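Local coordinates for protein peptidoglycan D,D-transpeptidase PbpA (Mycobacterium tuberculosis, PDB 3UN7) that probably catalyses, as a penicillin-binding serine D,D-transpeptidase, the peptide cross-linking of the mycobacterial cell-wall peptidoglycan and is probably needed for regulating cell length, at residues I185-P191 with V313-L318; P190-K196 with T306-Q310; I198-A202 with A268-A273; F276-S280 with E291-G295; K395-A399 with P410-Y414. Residues are numbered along the deposited sequence.

Contact 1: I185-P191 with V313-L318; sequences ISETYPP and VALTPL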
loop_
_atom_site.group_PDB
_atom_site.type_symbol
_atom_site.label_atom_id
_atom_site.label_comp_id
_atom_site.label_asym_id
_atom_site.label_seq_id
_atom_site.Cartn_x
_atom_site.Cartn_y
_atom_site.Cartn_z
ATOM N N ILE A 185 -4.462 3.311 1.994
ATOM C CA ILE A 185 -3.883 4.647 2.283
ATOM C C ILE A 185 -4.403 5.353 3.523
ATOM O O ILE A 185 -3.788 6.306 3.972
ATOM C CB ILE A 185 -4.058 5.622 1.105
ATOM C CG1 ILE A 185 -5.554 5.897 0.808
ATOM C CG2 ILE A 185 -3.322 5.100 -0.120
ATOM C CD1 ILE A 185 -5.798 7.050 -0.194
ATOM N N SER A 186 -5.553 4.926 4.040
ATOM C CA SER A 186 -6.237 5.637 5.139
ATOM C C SER A 186 -6.056 4.966 6.491
ATOM O O SER A 186 -6.395 5.552 7.518
ATOM C CB SER A 186 -7.742 5.765 4.864
ATOM O OG SER A 186 -7.996 6.611 3.757
ATOM N N GLU A 187 -5.556 3.734 6.498
ATOM C CA GLU A 187 -5.424 2.978 7.745
ATOM C C GLU A 187 -3.970 2.571 7.920
ATOM O O GLU A 187 -3.281 2.273 6.936
ATOM C CB GLU A 187 -6.353 1.753 7.729
ATOM C CG GLU A 187 -6.447 0.941 9.051
ATOM C CD GLU A 187 -7.595 -0.086 9.051
ATOM O OE1 GLU A 187 -8.564 0.073 8.269
ATOM O OE2 GLU A 187 -7.534 -1.068 9.833
ATOM N N THR A 188 -3.498 2.585 9.167
ATOM C CA THR A 188 -2.145 2.143 9.466
ATOM C C THR A 188 -2.219 0.851 10.262
ATOM O O THR A 188 -3.188 0.613 10.996
ATOM C CB THR A 188 -1.335 3.172 10.280
ATOM O OG1 THR A 188 -2.059 3.500 11.462
ATOM C CG2 THR A 188 -1.045 4.428 9.480
ATOM N N TYR A 189 -1.187 0.026 10.105
ATOM C CA TYR A 189 -1.124 -1.312 10.693
ATOM C C TYR A 189 0.282 -1.529 11.186
ATOM O O TYR A 189 1.207 -0.961 10.619
ATOM C CB TYR A 189 -1.400 -2.365 9.622
ATOM C CG TYR A 189 -2.751 -2.251 8.984
ATOM C CD1 TYR A 189 -3.849 -2.956 9.505
ATOM C CD2 TYR A 189 -2.947 -1.443 7.867
ATOM C CE1 TYR A 189 -5.107 -2.856 8.919
ATOM C CE2 TYR A 189 -4.199 -1.340 7.268
ATOM C CZ TYR A 189 -5.272 -2.051 7.797
ATOM O OH TYR A 189 -6.506 -1.956 7.207
ATOM N N PRO A 190 0.465 -2.358 12.231
ATOM C CA PRO A 190 1.847 -2.733 12.541
ATOM C C PRO A 190 2.431 -3.476 11.341
ATOM O O PRO A 190 1.746 -4.332 10.780
ATOM C CB PRO A 190 1.708 -3.684 13.741
ATOM C CG PRO A 190 0.357 -3.398 14.317
ATOM C CD PRO A 190 -0.506 -2.951 13.172
ATOM N N PRO A 191 3.659 -3.120 10.919
ATOM C CA PRO A 191 4.317 -3.803 9.804
ATOM C C PRO A 191 4.932 -5.156 10.201
ATOM O O PRO A 191 5.234 -5.980 9.331
ATOM C CB PRO A 191 5.415 -2.818 9.409
ATOM C CG PRO A 191 5.794 -2.178 10.732
ATOM C CD PRO A 191 4.474 -2.003 11.437
ATOM N N VAL A 313 5.090 1.111 16.015
ATOM C CA VAL A 313 5.271 1.208 14.555
ATOM C C VAL A 313 3.948 0.966 13.820
ATOM O O VAL A 313 3.282 -0.041 14.041
ATOM C CB VAL A 313 6.353 0.238 14.034
ATOM C CG1 VAL A 313 6.760 0.598 12.608
ATOM C CG2 VAL A 313 7.557 0.282 14.931
ATOM N N ALA A 314 3.567 1.899 12.949
ATOM C CA ALA A 314 2.308 1.779 12.214
ATOM C C ALA A 314 2.489 2.375 10.819
ATOM O O ALA A 314 2.913 3.521 10.682
ATOM C CB ALA A 314 1.176 2.470 12.975
ATOM N N LEU A 315 2.197 1.571 9.797
ATOM C CA LEU A 315 2.426 1.941 8.403
ATOM C C LEU A 315 1.163 1.699 7.594
ATOM O O LEU A 315 0.420 0.751 7.859
ATOM C CB LEU A 315 3.532 1.056 7.813
ATOM C CG LEU A 315 5.025 1.412 7.837
ATOM C CD1 LEU A 315 5.578 1.522 9.219
ATOM C CD2 LEU A 315 5.796 0.360 7.059
ATOM N N THR A 316 0.926 2.540 6.591
ATOM C CA THR A 316 -0.103 2.251 5.600
ATOM C C THR A 316 0.470 1.184 4.688
ATOM O O THR A 316 1.686 1.057 4.587
ATOM C CB THR A 316 -0.472 3.477 4.752
ATOM O OG1 THR A 316 0.675 3.930 4.026
ATOM C CG2 THR A 316 -1.019 4.627 5.629
ATOM N N PRO A 317 -0.389 0.362 4.066
ATOM C CA PRO A 317 0.088 -0.508 2.986
ATOM C C PRO A 317 0.848 0.239 1.872
ATOM O O PRO A 317 1.851 -0.263 1.386
ATOM C CB PRO A 317 -1.195 -1.158 2.470
ATOM C CG PRO A 317 -2.070 -1.233 3.744
ATOM C CD PRO A 317 -1.803 0.106 4.405
ATOM N N LEU A 318 0.392 1.430 1.488
ATOM C CA LEU A 318 1.152 2.241 0.535
ATOM C C LEU A 318 2.587 2.552 1.004
ATOM O O LEU A 318 3.528 2.480 0.205
ATOM C CB LEU A 318 0.411 3.539 0.216
ATOM C CG LEU A 318 1.138 4.548 -0.676
ATOM C CD1 LEU A 318 1.347 3.989 -2.071
ATOM C CD2 LEU A 318 0.400 5.908 -0.739
#
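Two extended backbone runs meet antiparallel here, with Tyr189 opposite Leu315 at a CA-CA distance of 5.3 Å. Both backbone N-H groups and both carbonyl oxygens of this hydrogen-bonded pair are satisfied across the contact: Tyr189 N donates to Leu315 O (2.9 Å, 152°) and Leu315 N to Tyr189 O (2.8 Å, 171°). The same acceptors also receive CA-H...O contacts, from Thr188 CA to Leu315 O (3.3 Å) and from Ala314 CA to Tyr189 O (3.4 Å). Glu187 O fares less well; no N-H or O-H donor in the model reaches it, and Thr316 CA approaches to 3.4 Å (152° at the hydrogen). Two hydroxyls find partners beyond the segments: Tyr189 OH bonds Glu432, while Thr316, at the N-cap of helix 317-328, uses OG1 to cap Ala319 N. Among backbone groups, Thr316 N bonds Ser292 OG, Ala314 O bonds Thr293 N, and Pro190 O bonds Trp413 NE1. Pro191 CG packs against Val313 CG1 at 3.5 Å. The pairing is a single isolated beta bridge within the penicillin-binding transpeptidase domain, and it ties the loop running up to Ser193, the probable acyl-ester nucleophile, to the start of helix 317-328.

Contact 2: P190-K196 with T306-Q310; sequences PPGSTFK and TSIGQ
The Ser-X-X-Lys motif of penicillin-binding enzymes, here Ser193 to Lys196, packs against the Schellman end of helix 300-306. Gly309 is central: as the C-prime residue at phi/psi 72/26 it closes a type I turn from Thr306, with Gly309 N bonded to Thr306 O at 2.9 Å and Gln310 N to Met305 O, and its CA sits 3.4 Å from Phe195 CB and 3.3 Å from Gly192 O. A CB there would clash with both, lying 2.0 Å from that oxygen. Opposite it, CA to CA 3.9 Å, Gly192 (54/-137) precedes the 3-10 segment 193-195. Ile308, chi1 p, places CG2 3.7 Å from Lys196 CE, and Phe195, chi1 t, has CD2 3.3 Å from Thr306 O. Lys196 is m, t, t, t, its NZ bonded to Ser252 and Asn254. Ser193, probably the acyl-ester nucleophile, is m, its CA-to-CB bond directed away from 306-310. The one cross-segment hydrogen bond, Gly192 N to Gly309 O, measures 3.0 Å with an angle of 140°.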
loop_
_atom_site.group_PDB
_atom_site.type_symbol
_atom_site.label_atom_id
_atom_site.label_comp_id
_atom_site.label_asym_id
_atom_site.label_seq_id
_atom_site.Cartn_x
_atom_site.Cartn_y
_atom_site.Cartn_z
ATOM N N PRO A 190 0.465 -2.358 12.231
ATOM C CA PRO A 190 1.847 -2.733 12.541
ATOM C C PRO A 190 2.431 -3.476 11.341
ATOM O O PRO A 190 1.746 -4.332 10.780
ATOM C CB PRO A 190 1.708 -3.684 13.741
ATOM C CG PRO A 190 0.357 -3.398 14.317
ATOM C CD PRO A 190 -0.506 -2.951 13.172
ATOM N N PRO A 191 3.659 -3.120 10.919
ATOM C CA PRO A 191 4.317 -3.803 9.804
ATOM C C PRO A 191 4.932 -5.156 10.201
ATOM O O PRO A 191 5.234 -5.980 9.331
ATOM C CB PRO A 191 5.415 -2.818 9.409
ATOM C CG PRO A 191 5.794 -2.178 10.732
ATOM C CD PRO A 191 4.474 -2.003 11.437
ATOM N N GLY A 192 5.113 -5.380 11.500
ATOM C CA GLY A 192 5.692 -6.630 11.977
ATOM C C GLY A 192 7.033 -6.956 11.344
ATOM O O GLY A 192 7.877 -6.081 11.187
ATOM N N SER A 193 7.214 -8.227 10.978
ATOM C CA SER A 193 8.458 -8.728 10.387
ATOM C C SER A 193 8.936 -7.984 9.137
ATOM O O SER A 193 10.136 -7.986 8.849
ATOM C CB SER A 193 8.313 -10.216 10.048
ATOM O OG SER A 193 8.005 -10.941 11.218
ATOM N N THR A 194 8.019 -7.367 8.389
ATOM C CA THR A 194 8.440 -6.595 7.204
ATOM C C THR A 194 9.370 -5.431 7.592
ATOM O O THR A 194 10.208 -4.992 6.793
ATOM C CB THR A 194 7.251 -6.036 6.358
ATOM O OG1 THR A 194 6.364 -5.271 7.181
ATOM C CG2 THR A 194 6.481 -7.157 5.635
ATOM N N PHE A 195 9.212 -4.946 8.827
ATOM C CA PHE A 195 9.996 -3.817 9.333
ATOM C C PHE A 195 11.468 -4.145 9.563
ATOM O O PHE A 195 12.295 -3.239 9.666
ATOM C CB PHE A 195 9.382 -3.241 10.614
ATOM C CG PHE A 195 9.711 -1.789 10.832
ATOM C CD1 PHE A 195 9.260 -0.820 9.939
ATOM C CD2 PHE A 195 10.501 -1.389 11.900
ATOM C CE1 PHE A 195 9.571 0.514 10.128
ATOM C CE2 PHE A 195 10.816 -0.047 12.084
ATOM C CZ PHE A 195 10.339 0.901 11.196
ATOM N N LYS A 196 11.802 -5.433 9.608
ATOM C CA LYS A 196 13.207 -5.859 9.665
ATOM C C LYS A 196 13.991 -5.349 8.450
ATOM O O LYS A 196 15.215 -5.306 8.463
ATOM C CB LYS A 196 13.313 -7.379 9.791
ATOM C CG LYS A 196 12.616 -7.945 11.012
ATOM C CD LYS A 196 12.554 -9.471 10.958
ATOM C CE LYS A 196 11.902 -10.042 12.203
ATOM N NZ LYS A 196 11.522 -11.475 12.001
ATOM N N THR A 306 10.067 -2.498 18.607
ATOM C CA THR A 306 10.060 -1.664 17.400
ATOM C C THR A 306 10.878 -2.280 16.273
ATOM O O THR A 306 10.507 -2.170 15.094
ATOM C CB THR A 306 10.559 -0.225 17.703
ATOM O OG1 THR A 306 9.648 0.414 18.612
ATOM C CG2 THR A 306 10.666 0.623 16.417
ATOM N N SER A 307 11.971 -2.948 16.648
ATOM C CA SER A 307 12.958 -3.481 15.708
ATOM C C SER A 307 12.408 -4.619 14.876
ATOM O O SER A 307 12.942 -4.916 13.808
ATOM C CB SER A 307 14.212 -3.948 16.460
ATOM O OG SER A 307 14.809 -2.864 17.147
ATOM N N ILE A 308 11.351 -5.257 15.378
ATOM C CA ILE A 308 10.609 -6.291 14.629
ATOM C C ILE A 308 9.190 -5.814 14.291
ATOM O O ILE A 308 8.261 -6.614 14.139
ATOM C CB ILE A 308 10.598 -7.643 15.369
ATOM C CG1 ILE A 308 10.020 -7.486 16.790
ATOM C CG2 ILE A 308 12.017 -8.238 15.398
ATOM C CD1 ILE A 308 9.850 -8.821 17.559
ATOM N N GLY A 309 9.052 -4.498 14.182
ATOM C CA GLY A 309 7.867 -3.847 13.650
ATOM C C GLY A 309 6.637 -3.884 14.531
ATOM O O GLY A 309 5.517 -3.825 14.029
ATOM N N GLN A 310 6.842 -4.002 15.835
ATOM C CA GLN A 310 5.729 -3.966 16.775
ATOM C C GLN A 310 5.741 -2.669 17.587
ATOM O O GLN A 310 6.080 -1.606 17.059
ATOM C CB GLN A 310 5.720 -5.214 17.691
ATOM C CG GLN A 310 5.579 -6.569 16.967
ATOM C CD GLN A 310 4.288 -6.728 16.144
ATOM O OE1 GLN A 310 4.165 -7.672 15.371
ATOM N NE2 GLN A 310 3.319 -5.827 16.336
#

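Contact 3: I198-A202 with A268-A273; sequences ITTAA and ALRSMA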
loop_
_atom_site.group_PDB
_atom_site.type_symbol
_atom_site.label_atom_id
_atom_site.label_comp_id
_atom_site.label_asym_id
_atom_site.label_seq_id
_atom_site.Cartn_x
_atom_site.Cartn_y
_atom_site.Cartn_z
ATOM N N ILE A 198 13.756 -2.210 7.563
ATOM C CA ILE A 198 14.219 -0.919 8.067
ATOM C C ILE A 198 15.318 -1.106 9.108
ATOM O O ILE A 198 16.337 -0.402 9.083
ATOM C CB ILE A 198 13.041 -0.069 8.628
ATOM C CG1 ILE A 198 11.979 0.178 7.544
ATOM C CG2 ILE A 198 13.532 1.245 9.222
ATOM C CD1 ILE A 198 12.513 0.680 6.197
ATOM N N THR A 199 15.125 -2.067 10.012
ATOM C CA THR A 199 16.120 -2.363 11.034
ATOM C C THR A 199 17.447 -2.731 10.363
ATOM O O THR A 199 18.510 -2.251 10.772
ATOM C CB THR A 199 15.652 -3.502 11.974
ATOM O OG1 THR A 199 14.375 -3.171 12.532
ATOM C CG2 THR A 199 16.680 -3.764 13.108
ATOM N N THR A 200 17.379 -3.571 9.334
ATOM C CA THR A 200 18.571 -3.994 8.588
ATOM C C THR A 200 19.239 -2.815 7.879
ATOM O O THR A 200 20.464 -2.673 7.943
ATOM C CB THR A 200 18.236 -5.105 7.566
ATOM O OG1 THR A 200 17.578 -6.182 8.246
ATOM C CG2 THR A 200 19.493 -5.625 6.863
ATOM N N ALA A 201 18.431 -1.988 7.207
ATOM C CA ALA A 201 18.911 -0.782 6.538
ATOM C C ALA A 201 19.654 0.139 7.516
ATOM O O ALA A 201 20.740 0.633 7.212
ATOM C CB ALA A 201 17.737 -0.030 5.887
ATOM N N ALA A 202 19.064 0.358 8.692
ATOM C CA ALA A 202 19.702 1.193 9.720
ATOM C C ALA A 202 21.033 0.612 10.190
ATOM O O ALA A 202 22.017 1.358 10.362
ATOM C CB ALA A 202 18.771 1.419 10.891
ATOM N N ALA A 268 19.220 5.908 15.463
ATOM C CA ALA A 268 19.481 5.381 14.121
ATOM C C ALA A 268 18.236 4.777 13.476
ATOM O O ALA A 268 18.021 4.926 12.273
ATOM C CB ALA A 268 20.628 4.370 14.154
ATOM N N LEU A 269 17.404 4.113 14.276
ATOM C CA LEU A 269 16.184 3.491 13.747
ATOM C C LEU A 269 15.163 4.560 13.334
ATOM O O LEU A 269 14.579 4.481 12.252
ATOM C CB LEU A 269 15.606 2.465 14.742
ATOM C CG LEU A 269 14.599 1.413 14.254
ATOM C CD1 LEU A 269 15.028 0.681 12.968
ATOM C CD2 LEU A 269 14.347 0.411 15.359
ATOM N N ARG A 270 14.986 5.567 14.194
ATOM C CA ARG A 270 14.151 6.748 13.918
ATOM C C ARG A 270 14.573 7.468 12.642
ATOM O O ARG A 270 13.726 7.906 11.856
ATOM C CB ARG A 270 14.255 7.765 15.072
ATOM C CG ARG A 270 13.645 7.328 16.401
ATOM C CD ARG A 270 13.597 8.491 17.432
ATOM N NE ARG A 270 13.194 8.007 18.756
ATOM C CZ ARG A 270 13.979 7.961 19.834
ATOM N NH1 ARG A 270 13.499 7.478 20.980
ATOM N NH2 ARG A 270 15.235 8.401 19.785
ATOM N N SER A 271 15.885 7.621 12.478
ATOM C CA SER A 271 16.474 8.282 11.325
ATOM C C SER A 271 16.236 7.501 10.043
ATOM O O SER A 271 15.903 8.089 9.009
ATOM C CB SER A 271 17.976 8.485 11.538
ATOM O OG SER A 271 18.582 9.017 10.360
ATOM N N MET A 272 16.399 6.181 10.104
ATOM C CA MET A 272 16.157 5.339 8.923
ATOM C C MET A 272 14.673 5.268 8.575
ATOM O O MET A 272 14.302 5.343 7.403
ATOM C CB MET A 272 16.758 3.937 9.079
ATOM C CG MET A 272 16.737 3.126 7.774
ATOM S SD MET A 272 17.590 3.959 6.407
ATOM C CE MET A 272 19.271 3.994 7.010
ATOM N N ALA A 273 13.830 5.114 9.597
ATOM C CA ALA A 273 12.373 5.178 9.427
ATOM C C ALA A 273 11.975 6.464 8.697
ATOM O O ALA A 273 11.204 6.427 7.754
ATOM C CB ALA A 273 11.675 5.087 10.789
#
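Met272 lays its side chain over the face of helix 196-205 made by Ile198, Ala201 and Ala202: its CG is 4.0 Å from Ile198 CG2 and 3.8 Å from Ala201 CB, its CB is 3.7 Å from Ala202 CB, and its CE ends 3.7 Å from Ala201 O. Leu269, one turn earlier, brings CD1 to 3.8 Å from Thr199 CA, 4.1 Å from Ile198 CG2 and 4.3 Å from Ala202 CB. The short axes approach to 8.9 Å and cross at 111°, so the helices run steeply across each other, burying 321 Å² summed over both segments. The small Ala202 lets the backbones come close, Ala202 CA to Met272 CA 5.5 Å. Thr199 sends OG1 to the backbone oxygen of Ser307, outside the pair. The packing joins the helix that starts at the Ser-X-X-Lys lysine to helix 266-275 in the helical part of the transpeptidase domain. With no hydrogen bond or ion pair between them, the contact between the two segments is essentially apolar packing.

Contact 4: F276-S280 with E291-G295; sequences FGLDS and ESTVG
An aspartate with positive phi, Asp279 at 62/24, holds two parts of one connection together by its carboxylate as well as its backbone. Its chi1 is m and chi2 -69°, which sends OD1 to Thr293 OG1 (2.6 Å, the hydroxyl donating) and OD2 to Val294 N (2.8 Å, 170°). Asp279 N donates to Ser292 O at 2.7 Å and 169°, and the closest CA pair is Asp279 with Thr293 at 4.8 Å. Thr293, chi1 t, also accepts at OG1 from Gly295 N (3.0 Å, 155°), an ST turn. Upstream, Gly277 (95/0) is the C-prime residue of the Schellman motif ending helix 266-275 and opens a type II turn, Gly277 to Ser280, with Leu278 (-77/152) and Asp279 as its central residues. That turn and the extended residues Glu291-Thr293 link helices 266-275 and 300-306 in the transpeptidase domain. One water spans the gap, donating to Gly277 O and Ser280 O, each at 2.7 Å, and accepting from Ser292 N at 3.1 Å. Leu278, chi1 m and chi2 p, sets CG 3.9 Å from Ser292 CB and CD2 4.2 Å from Val294 CB. Glu291 CG lies 3.5 Å from Ser280 O; the buried Ser292 bonds Thr316 N through OG.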
loop_
_atom_site.group_PDB
_atom_site.type_symbol
_atom_site.label_atom_id
_atom_site.label_comp_id
_atom_site.label_asym_id
_atom_site.label_seq_id
_atom_site.Cartn_x
_atom_site.Cartn_y
_atom_site.Cartn_z
ATOM N N PHE A 276 12.875 6.643 5.073
ATOM C CA PHE A 276 11.964 5.833 4.284
ATOM C C PHE A 276 10.535 6.340 4.326
ATOM O O PHE A 276 9.616 5.615 3.945
ATOM C CB PHE A 276 12.008 4.379 4.737
ATOM C CG PHE A 276 13.059 3.571 4.054
ATOM C CD1 PHE A 276 12.829 3.043 2.780
ATOM C CD2 PHE A 276 14.277 3.335 4.669
ATOM C CE1 PHE A 276 13.809 2.259 2.141
ATOM C CE2 PHE A 276 15.272 2.552 4.039
ATOM C CZ PHE A 276 15.035 2.025 2.775
ATOM N N GLY A 277 10.355 7.571 4.802
ATOM C CA GLY A 277 9.075 8.261 4.735
ATOM C C GLY A 277 8.170 8.180 5.948
ATOM O O GLY A 277 7.069 8.728 5.930
ATOM N N LEU A 278 8.596 7.488 7.000
ATOM C CA LEU A 278 7.798 7.459 8.220
ATOM C C LEU A 278 7.974 8.775 8.969
ATOM O O LEU A 278 9.018 9.420 8.852
ATOM C CB LEU A 278 8.201 6.289 9.113
ATOM C CG LEU A 278 7.580 4.916 8.824
ATOM C CD1 LEU A 278 7.870 4.445 7.399
ATOM C CD2 LEU A 278 8.110 3.921 9.851
ATOM N N ASP A 279 6.954 9.165 9.730
ATOM C CA ASP A 279 7.018 10.358 10.569
ATOM C C ASP A 279 7.226 11.647 9.763
ATOM O O ASP A 279 7.691 12.667 10.284
ATOM C CB ASP A 279 8.044 10.165 11.696
ATOM C CG ASP A 279 7.626 9.072 12.653
ATOM O OD1 ASP A 279 6.641 9.283 13.388
ATOM O OD2 ASP A 279 8.242 7.987 12.640
ATOM N N SER A 280 6.824 11.577 8.496
ATOM C CA SER A 280 6.734 12.717 7.597
ATOM C C SER A 280 5.325 12.726 7.000
ATOM O O SER A 280 4.824 11.671 6.572
ATOM C CB SER A 280 7.776 12.596 6.482
ATOM O OG SER A 280 8.074 13.869 5.913
ATOM N N GLU A 291 -0.418 9.336 7.739
ATOM C CA GLU A 291 0.993 9.375 8.107
ATOM C C GLU A 291 1.365 8.092 8.820
ATOM O O GLU A 291 0.642 7.654 9.711
ATOM C CB GLU A 291 1.286 10.571 9.030
ATOM C CG GLU A 291 2.779 10.779 9.285
ATOM C CD GLU A 291 3.046 11.688 10.461
ATOM O OE1 GLU A 291 2.486 11.443 11.553
ATOM O OE2 GLU A 291 3.822 12.650 10.304
ATOM N N SER A 292 2.491 7.499 8.418
ATOM C CA SER A 292 3.054 6.329 9.064
ATOM C C SER A 292 4.070 6.770 10.106
ATOM O O SER A 292 4.631 7.861 10.008
ATOM C CB SER A 292 3.746 5.428 8.040
ATOM O OG SER A 292 2.804 4.900 7.125
ATOM N N THR A 293 4.295 5.925 11.105
ATOM C CA THR A 293 5.144 6.317 12.238
ATOM C C THR A 293 5.962 5.143 12.769
ATOM O O THR A 293 5.521 4.005 12.696
ATOM C CB THR A 293 4.321 6.959 13.388
ATOM O OG1 THR A 293 5.220 7.425 14.407
ATOM C CG2 THR A 293 3.342 5.961 14.003
ATOM N N VAL A 294 7.162 5.441 13.261
ATOM C CA VAL A 294 7.990 4.466 13.969
ATOM C C VAL A 294 7.635 4.445 15.473
ATOM O O VAL A 294 8.005 3.520 16.205
ATOM C CB VAL A 294 9.500 4.759 13.738
ATOM C CG1 VAL A 294 9.959 5.985 14.546
ATOM C CG2 VAL A 294 10.352 3.537 14.050
ATOM N N GLY A 295 6.920 5.470 15.927
ATOM C CA GLY A 295 6.574 5.608 17.344
ATOM C C GLY A 295 7.639 6.382 18.100
ATOM O O GLY A 295 8.716 6.627 17.560
HETATM O O HOH W 1 4.433 8.968 6.501
#

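Contact 5: K395-A399 with P410-Y414; sequences KTGTA and PHAWY
Lys395 opens the segment with its CA-to-CB bond away from the partner strand, its NZ bonded to Ser252, and its backbone O 3.6 Å from Tyr414 CA. Thr396 and Tyr414 form a non-hydrogen-bonded pair, CA-CA 4.4 Å; Thr396 (chi1 103°, between wells) brings CG2 3.2 Å from CD1 at the ring edge of Tyr414 (chi1 t). Gly397, fully extended at -157/-179, pairs with Trp413 through Gly397 N to Trp413 O (3.0 Å) and Trp413 N to Gly397 O (2.8 Å, 179°). Lys395 to Gly397 are the Lys-Thr-Gly motif of penicillin-binding enzymes, on edge strand 393-399 of the domain's five-stranded antiparallel sheet, hairpin-linked to 411-418, the short strand axes at 157° between N-to-C directions. Thr398 (chi1 p) and Ala412 form a non-hydrogen-bonded pair, CA-CA 4.5 Å, side chains on the face of Thr396 and Tyr414; Thr398 O accepts from the N of Ser193, probably the acyl-ester nucleophile. Ala399 pairs with His411, Ala399 N to His411 O 3.0 Å and His411 N to Ala399 O 2.8 Å, and sets CB 4.0 Å from CD1 of Trp413 (chi1 m), whose NE1 bonds Pro190 O.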
loop_
_atom_site.group_PDB
_atom_site.type_symbol
_atom_site.label_atom_id
_atom_site.label_comp_id
_atom_site.label_asym_id
_atom_site.label_seq_id
_atom_site.Cartn_x
_atom_site.Cartn_y
_atom_site.Cartn_z
ATOM N N LYS A 395 9.890 -9.664 1.235
ATOM C CA LYS A 395 9.918 -9.950 2.660
ATOM C C LYS A 395 8.493 -10.321 3.081
ATOM O O LYS A 395 7.573 -9.521 2.900
ATOM C CB LYS A 395 10.413 -8.741 3.461
ATOM C CG LYS A 395 10.644 -9.044 4.955
ATOM C CD LYS A 395 11.924 -9.862 5.147
ATOM C CE LYS A 395 12.134 -10.306 6.593
ATOM N NZ LYS A 395 11.096 -11.270 7.036
ATOM N N THR A 396 8.308 -11.524 3.633
ATOM C CA THR A 396 6.989 -11.908 4.148
ATOM C C THR A 396 7.029 -11.979 5.661
ATOM O O THR A 396 8.011 -12.448 6.250
ATOM C CB THR A 396 6.402 -13.221 3.516
ATOM O OG1 THR A 396 6.527 -14.319 4.416
ATOM C CG2 THR A 396 7.053 -13.570 2.221
ATOM N N GLY A 397 5.987 -11.474 6.311
ATOM C CA GLY A 397 5.954 -11.550 7.766
ATOM C C GLY A 397 4.560 -11.464 8.344
ATOM O O GLY A 397 3.567 -11.380 7.612
ATOM N N THR A 398 4.502 -11.511 9.666
ATOM C CA THR A 398 3.262 -11.349 10.394
ATOM C C THR A 398 3.413 -10.150 11.301
ATOM O O THR A 398 4.526 -9.691 11.546
ATOM C CB THR A 398 2.942 -12.564 11.287
ATOM O OG1 THR A 398 3.956 -12.689 12.280
ATOM C CG2 THR A 398 2.900 -13.827 10.485
ATOM N N ALA A 399 2.277 -9.662 11.789
ATOM C CA ALA A 399 2.225 -8.512 12.671
ATOM C C ALA A 399 1.104 -8.691 13.686
ATOM O O ALA A 399 -0.068 -8.752 13.311
ATOM C CB ALA A 399 2.004 -7.243 11.858
ATOM N N PRO A 410 -2.546 -12.730 14.056
ATOM C CA PRO A 410 -1.759 -11.627 13.510
ATOM C C PRO A 410 -2.057 -11.346 12.038
ATOM O O PRO A 410 -2.621 -12.195 11.352
ATOM C CB PRO A 410 -0.321 -12.124 13.681
ATOM C CG PRO A 410 -0.402 -13.113 14.806
ATOM C CD PRO A 410 -1.682 -13.818 14.544
ATOM N N HIS A 411 -1.688 -10.153 11.576
ATOM C CA HIS A 411 -1.782 -9.788 10.167
ATOM C C HIS A 411 -0.709 -10.504 9.358
ATOM O O HIS A 411 0.326 -10.875 9.902
ATOM C CB HIS A 411 -1.586 -8.283 9.995
ATOM C CG HIS A 411 -2.572 -7.445 10.751
ATOM N ND1 HIS A 411 -3.907 -7.768 10.846
ATOM C CD2 HIS A 411 -2.418 -6.280 11.428
ATOM C CE1 HIS A 411 -4.530 -6.848 11.564
ATOM N NE2 HIS A 411 -3.648 -5.933 11.926
ATOM N N ALA A 412 -0.937 -10.669 8.057
ATOM C CA ALA A 412 0.067 -11.270 7.185
ATOM C C ALA A 412 0.421 -10.238 6.139
ATOM O O ALA A 412 -0.468 -9.704 5.478
ATOM C CB ALA A 412 -0.474 -12.515 6.530
ATOM N N TRP A 413 1.716 -9.965 6.009
ATOM C CA TRP A 413 2.236 -8.985 5.078
ATOM C C TRP A 413 3.138 -9.670 4.066
ATOM O O TRP A 413 3.842 -10.627 4.401
ATOM C CB TRP A 413 3.129 -7.993 5.804
ATOM C CG TRP A 413 2.497 -6.873 6.581
ATOM C CD1 TRP A 413 2.293 -6.831 7.931
ATOM C CD2 TRP A 413 2.096 -5.588 6.072
ATOM N NE1 TRP A 413 1.748 -5.616 8.293
ATOM C CE2 TRP A 413 1.635 -4.829 7.171
ATOM C CE3 TRP A 413 2.071 -5.015 4.789
ATOM C CZ2 TRP A 413 1.139 -3.519 7.030
ATOM C CZ3 TRP A 413 1.577 -3.695 4.643
ATOM C CH2 TRP A 413 1.123 -2.969 5.760
ATOM N N TYR A 414 3.153 -9.134 2.848
ATOM C CA TYR A 414 4.163 -9.469 1.844
ATOM C C TYR A 414 4.525 -8.163 1.165
ATOM O O TYR A 414 3.650 -7.458 0.685
ATOM C CB TYR A 414 3.575 -10.424 0.817
ATOM C CG TYR A 414 4.503 -10.921 -0.289
ATOM C CD1 TYR A 414 5.465 -11.906 -0.039
ATOM C CD2 TYR A 414 4.359 -10.456 -1.598
ATOM C CE1 TYR A 414 6.276 -12.397 -1.065
ATOM C CE2 TYR A 414 5.150 -10.928 -2.620
ATOM C CZ TYR A 414 6.115 -11.882 -2.351
ATOM O OH TYR A 414 6.876 -12.334 -3.389
#

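From the N-terminal side, the chain first reaches 185-191, which contact 1 later joins to 313-318, closing a long loop that holds contacts 2, 3 and 4. Contact 2, sharing Pro190 and Pro191 with contact 1, returns 306-310 to the Ser193 loop; within its span lie in series contact 3, joining helices 196-205 and 266-275, and contact 4, closing a short loop in the connection to helix 300-306. None of the loops cross. Contact 4 abuts contact 1 through Thr293 N and Ala314 O, 2.8 Å apart, and contact 3 meets contact 2 where Thr199 OG1 bonds Ser307 O. The separate hairpin of contact 5 reaches back by Thr398 O to Ser193 N, 3.1 Å, so sheet and helical region meet at the probable active-site serine.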